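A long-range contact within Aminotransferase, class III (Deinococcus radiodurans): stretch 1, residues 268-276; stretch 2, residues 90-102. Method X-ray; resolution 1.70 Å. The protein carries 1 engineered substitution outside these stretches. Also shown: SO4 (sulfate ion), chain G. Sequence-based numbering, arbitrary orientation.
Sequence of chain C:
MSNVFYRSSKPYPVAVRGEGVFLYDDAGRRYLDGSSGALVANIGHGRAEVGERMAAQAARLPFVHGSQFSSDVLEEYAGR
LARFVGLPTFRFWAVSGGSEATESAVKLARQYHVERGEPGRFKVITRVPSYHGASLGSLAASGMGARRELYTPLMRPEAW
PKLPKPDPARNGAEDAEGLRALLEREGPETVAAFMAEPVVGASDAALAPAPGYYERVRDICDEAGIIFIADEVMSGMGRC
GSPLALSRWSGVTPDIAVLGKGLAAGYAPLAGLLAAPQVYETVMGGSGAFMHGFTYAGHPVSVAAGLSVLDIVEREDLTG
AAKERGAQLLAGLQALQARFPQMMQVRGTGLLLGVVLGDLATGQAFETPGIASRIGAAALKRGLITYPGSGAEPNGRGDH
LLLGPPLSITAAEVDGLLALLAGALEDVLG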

# COMPACT_ATOMS: atom_id res chain seq x y z
N ALA C 268 2.16 -9.63 -5.83
CA ALA C 268 2.43 -8.21 -5.85
C ALA C 268 1.36 -7.48 -5.05
O ALA C 268 0.23 -7.96 -4.93
CB ALA C 268 2.47 -7.69 -7.29
N PRO C 269 1.70 -6.31 -4.48
CA PRO C 269 0.71 -5.55 -3.71
C PRO C 269 -0.22 -4.86 -4.70
O PRO C 269 0.11 -3.80 -5.24
CB PRO C 269 1.56 -4.55 -2.93
CG PRO C 269 2.94 -5.18 -2.92
CD PRO C 269 3.05 -5.74 -4.30
N LEU C 270 -1.37 -5.47 -4.94
CA LEU C 270 -2.35 -4.95 -5.88
C LEU C 270 -3.77 -5.09 -5.32
O LEU C 270 -4.12 -6.10 -4.71
CB LEU C 270 -2.24 -5.71 -7.20
CG LEU C 270 -3.17 -5.27 -8.34
CD1 LEU C 270 -2.73 -3.91 -8.85
CD2 LEU C 270 -3.11 -6.29 -9.47
N ALA C 271 -4.57 -4.05 -5.53
CA ALA C 271 -5.95 -3.99 -5.09
C ALA C 271 -6.62 -2.94 -5.98
O ALA C 271 -5.99 -2.37 -6.86
CB ALA C 271 -6.03 -3.56 -3.63
N GLY C 272 -7.90 -2.69 -5.74
CA GLY C 272 -8.57 -1.69 -6.56
C GLY C 272 -10.07 -1.83 -6.49
O GLY C 272 -10.60 -2.59 -5.69
N LEU C 273 -10.75 -1.07 -7.33
CA LEU C 273 -12.20 -1.13 -7.38
C LEU C 273 -12.67 -1.03 -8.82
O LEU C 273 -11.94 -0.55 -9.69
CB LEU C 273 -12.82 -0.00 -6.54
CG LEU C 273 -12.52 1.46 -6.85
CD1 LEU C 273 -13.30 1.91 -8.08
CD2 LEU C 273 -12.90 2.32 -5.65
N LEU C 274 -13.87 -1.53 -9.06
CA LEU C 274 -14.48 -1.47 -10.39
C LEU C 274 -15.74 -0.66 -10.17
O LEU C 274 -16.58 -1.01 -9.34
CB LEU C 274 -14.83 -2.87 -10.89
CG LEU C 274 -13.67 -3.73 -11.40
CD1 LEU C 274 -14.14 -5.18 -11.59
CD2 LEU C 274 -13.14 -3.16 -12.72
N ALA C 275 -15.86 0.45 -10.91
CA ALA C 275 -17.02 1.33 -10.78
C ALA C 275 -17.89 1.31 -12.03
O ALA C 275 -17.39 1.25 -13.15
CB ALA C 275 -16.55 2.75 -10.49
N ALA C 276 -19.20 1.38 -11.82
CA ALA C 276 -20.15 1.39 -12.93
C ALA C 276 -19.87 2.63 -13.78
O ALA C 276 -19.50 3.68 -13.25
CB ALA C 276 -21.57 1.43 -12.39
S SO4 G . -4.41 -3.90 3.67
O1 SO4 G . -2.98 -3.84 3.98
O2 SO4 G . -4.81 -2.65 3.03
O3 SO4 G . -4.69 -5.05 2.78
O4 SO4 G . -5.18 -4.07 4.91
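Stretch 2 (90-102) FRFWAVSGGSEAT

The apolar centre of the contact occupies both faces of a two-stranded ribbon. On the face that carries Ala-271 and Leu-273, Ala-271 CB lies 3.9 Å from Val-95 CG2 and 4.3 Å from Ala-101 CB, so the small methyl is covered by both strand and helix; it also reaches 3.3 Å to Gly-97 C. Leu-273, with chi1 and chi2 both p, brings CD1 to 3.6 Å from Trp-93 CB and CD2 to 3.7 Å from Ala-101 O, while the indole of Trp-93 (chi1 t) leads away and meets the leucine near the plane of its ring. On the other face, Leu-274 (m, t) sets CD2 3.7 Å from Phe-92 CB, and its CB lies 4.0 Å from Phe-90 CB. At one end, Phe-90 lays its ring against Ala-276, whose CA stands 3.5 Å from the ring centroid, 7° off the normal, in a CH-pi contact over the face.

Between these side chains Gly-272 pairs with Ala-94 at a CA-CA distance of 4.3 Å, with Gly-272 CA only 3.0 Å from Trp-93 O and 4.0 Å from Phe-92 CE1. A CB here would clash with that carbonyl and with the phenyl ring, and the backbone angles of 161/-172 by themselves call for glycine. Stretch 2 turns through Ser-96 and Gly-97 into a helix that starts at Gly-98 and packs over the same strand. The helix 98-102 follows strand 271-275 with an angle of 26° between their directions and a signed crossing angle of -26°, its axis 6.8 Å away at closest; Ala-101 points toward the strand, and its CB sits 3.6 Å from Gly-272 O.

Strand 91-95 runs antiparallel beside strand 271-275 in one sheet, with an angle of 165° between their N-to-C directions and a closest axial approach of 4.4 Å. Three reciprocal pairs of backbone hydrogen bonds hold the register. Val-95 N gives to Ala-271 O at 2.9 Å and Ala-271 N to Val-95 O at 3.0 Å; Trp-93 N gives to Leu-273 O at 2.9 Å and Leu-273 N to Trp-93 O at 3.0 Å; Arg-91 N to Ala-275 O and Ala-275 N to Arg-91 O are both 2.8 Å. The intervening pairs are closer in CA-CA distance, and there Leu-274 CA approaches Arg-91 O at 3.2 Å in a CA-H...O contact.

At the other end, direct strand pairing gives way to water: one bridges Ser-96 O and Leu-270 O, donating to each at 2.9 Å, the second bond weak, and another hydrogen-bonds both Pro-269 O, at 2.9 Å, and Ser-96 OG, at 3.3 Å. Within stretch 2, Glu-100 OE1 accepts from Ser-96 N at 2.9 Å and Gly-97 N at 3.3 Å, tying the turn to the helix. Outermost, O2 of a sulfate, probably from the crystallisation liquor, accepts hydrogen bonds from Ser-99 N at 2.8 Å and from Ser-99 OG at 3.0 Å.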

# COMPACT_ATOMS: atom_id res chain seq x y z
N PHE C 90 -17.40 -1.76 -16.54
CA PHE C 90 -16.90 -1.04 -15.38
C PHE C 90 -15.47 -0.52 -15.51
O PHE C 90 -14.66 -1.06 -16.28
CB PHE C 90 -17.02 -1.92 -14.12
CG PHE C 90 -18.42 -1.99 -13.57
CD1 PHE C 90 -19.51 -2.17 -14.42
CD2 PHE C 90 -18.65 -1.90 -12.20
CE1 PHE C 90 -20.81 -2.26 -13.91
CE2 PHE C 90 -19.93 -1.99 -11.68
CZ PHE C 90 -21.02 -2.17 -12.53
N ARG C 91 -15.18 0.54 -14.75
CA ARG C 91 -13.87 1.20 -14.75
C ARG C 91 -13.04 0.77 -13.55
O ARG C 91 -13.50 0.83 -12.42
CB ARG C 91 -14.07 2.71 -14.73
CG ARG C 91 -14.72 3.26 -15.98
CD ARG C 91 -13.72 3.40 -17.12
NE ARG C 91 -14.33 3.97 -18.31
CZ ARG C 91 -13.66 4.63 -19.26
NH1 ARG C 91 -12.34 4.80 -19.15
NH2 ARG C 91 -14.30 5.11 -20.31
N PHE C 92 -11.80 0.37 -13.83
CA PHE C 92 -10.87 -0.12 -12.82
C PHE C 92 -9.93 0.95 -12.26
O PHE C 92 -9.15 1.56 -12.99
CB PHE C 92 -10.05 -1.27 -13.41
CG PHE C 92 -9.06 -1.88 -12.45
CD1 PHE C 92 -9.48 -2.39 -11.22
CD2 PHE C 92 -7.71 -1.95 -12.77
CE1 PHE C 92 -8.57 -2.96 -10.33
CE2 PHE C 92 -6.79 -2.52 -11.89
CZ PHE C 92 -7.22 -3.02 -10.67
N TRP C 93 -10.02 1.15 -10.95
CA TRP C 93 -9.19 2.10 -10.23
C TRP C 93 -8.20 1.22 -9.45
O TRP C 93 -8.57 0.59 -8.46
CB TRP C 93 -10.04 2.93 -9.28
CG TRP C 93 -9.25 3.78 -8.32
CD1 TRP C 93 -9.20 3.65 -6.96
CD2 TRP C 93 -8.42 4.89 -8.64
NE1 TRP C 93 -8.39 4.61 -6.41
CE2 TRP C 93 -7.89 5.39 -7.43
CE3 TRP C 93 -8.06 5.52 -9.85
CZ2 TRP C 93 -7.03 6.50 -7.38
CZ3 TRP C 93 -7.21 6.62 -9.80
CH2 TRP C 93 -6.70 7.10 -8.57
N ALA C 94 -6.96 1.18 -9.92
CA ALA C 94 -5.94 0.35 -9.30
C ALA C 94 -5.19 1.04 -8.16
O ALA C 94 -4.84 2.21 -8.27
CB ALA C 94 -4.93 -0.12 -10.36
N VAL C 95 -4.98 0.30 -7.08
CA VAL C 95 -4.23 0.79 -5.93
C VAL C 95 -3.35 -0.35 -5.41
O VAL C 95 -3.30 -1.43 -6.01
CB VAL C 95 -5.15 1.34 -4.81
CG1 VAL C 95 -5.83 2.62 -5.28
CG2 VAL C 95 -6.17 0.29 -4.39
N SER C 96 -2.66 -0.12 -4.30
CA SER C 96 -1.75 -1.13 -3.76
C SER C 96 -2.31 -2.03 -2.66
O SER C 96 -1.81 -3.14 -2.46
CB SER C 96 -0.47 -0.47 -3.25
OG SER C 96 0.17 0.27 -4.27
N GLY C 97 -3.33 -1.57 -1.95
CA GLY C 97 -3.88 -2.39 -0.87
C GLY C 97 -5.38 -2.28 -0.69
O GLY C 97 -6.02 -1.35 -1.20
N GLY C 98 -5.94 -3.23 0.04
CA GLY C 98 -7.37 -3.26 0.28
C GLY C 98 -7.92 -2.03 0.98
O GLY C 98 -8.99 -1.54 0.64
N SER C 99 -7.20 -1.52 1.97
CA SER C 99 -7.66 -0.34 2.69
C SER C 99 -7.75 0.86 1.77
O SER C 99 -8.72 1.62 1.82
CB SER C 99 -6.73 -0.05 3.86
OG SER C 99 -6.76 -1.14 4.77
N GLU C 100 -6.73 1.05 0.92
CA GLU C 100 -6.72 2.16 -0.03
C GLU C 100 -7.92 2.02 -0.96
O GLU C 100 -8.56 3.01 -1.31
CB GLU C 100 -5.45 2.14 -0.89
CG GLU C 100 -4.14 2.35 -0.14
CD GLU C 100 -2.95 2.45 -1.09
OE1 GLU C 100 -2.89 1.65 -2.05
OE2 GLU C 100 -2.08 3.31 -0.88
N ALA C 101 -8.21 0.78 -1.36
CA ALA C 101 -9.32 0.50 -2.27
C ALA C 101 -10.67 0.81 -1.64
O ALA C 101 -11.56 1.37 -2.28
CB ALA C 101 -9.27 -0.95 -2.72
N THR C 102 -10.81 0.43 -0.37
CA THR C 102 -12.03 0.66 0.38
C THR C 102 -12.26 2.16 0.59
O THR C 102 -13.36 2.66 0.40
CB THR C 102 -11.96 -0.04 1.74
OG1 THR C 102 -11.84 -1.45 1.53
CG2 THR C 102 -13.21 0.25 2.55
O HOH W 1 0.27 -1.49 -7.04
O HOH W 2 -3.21 -5.65 -2.01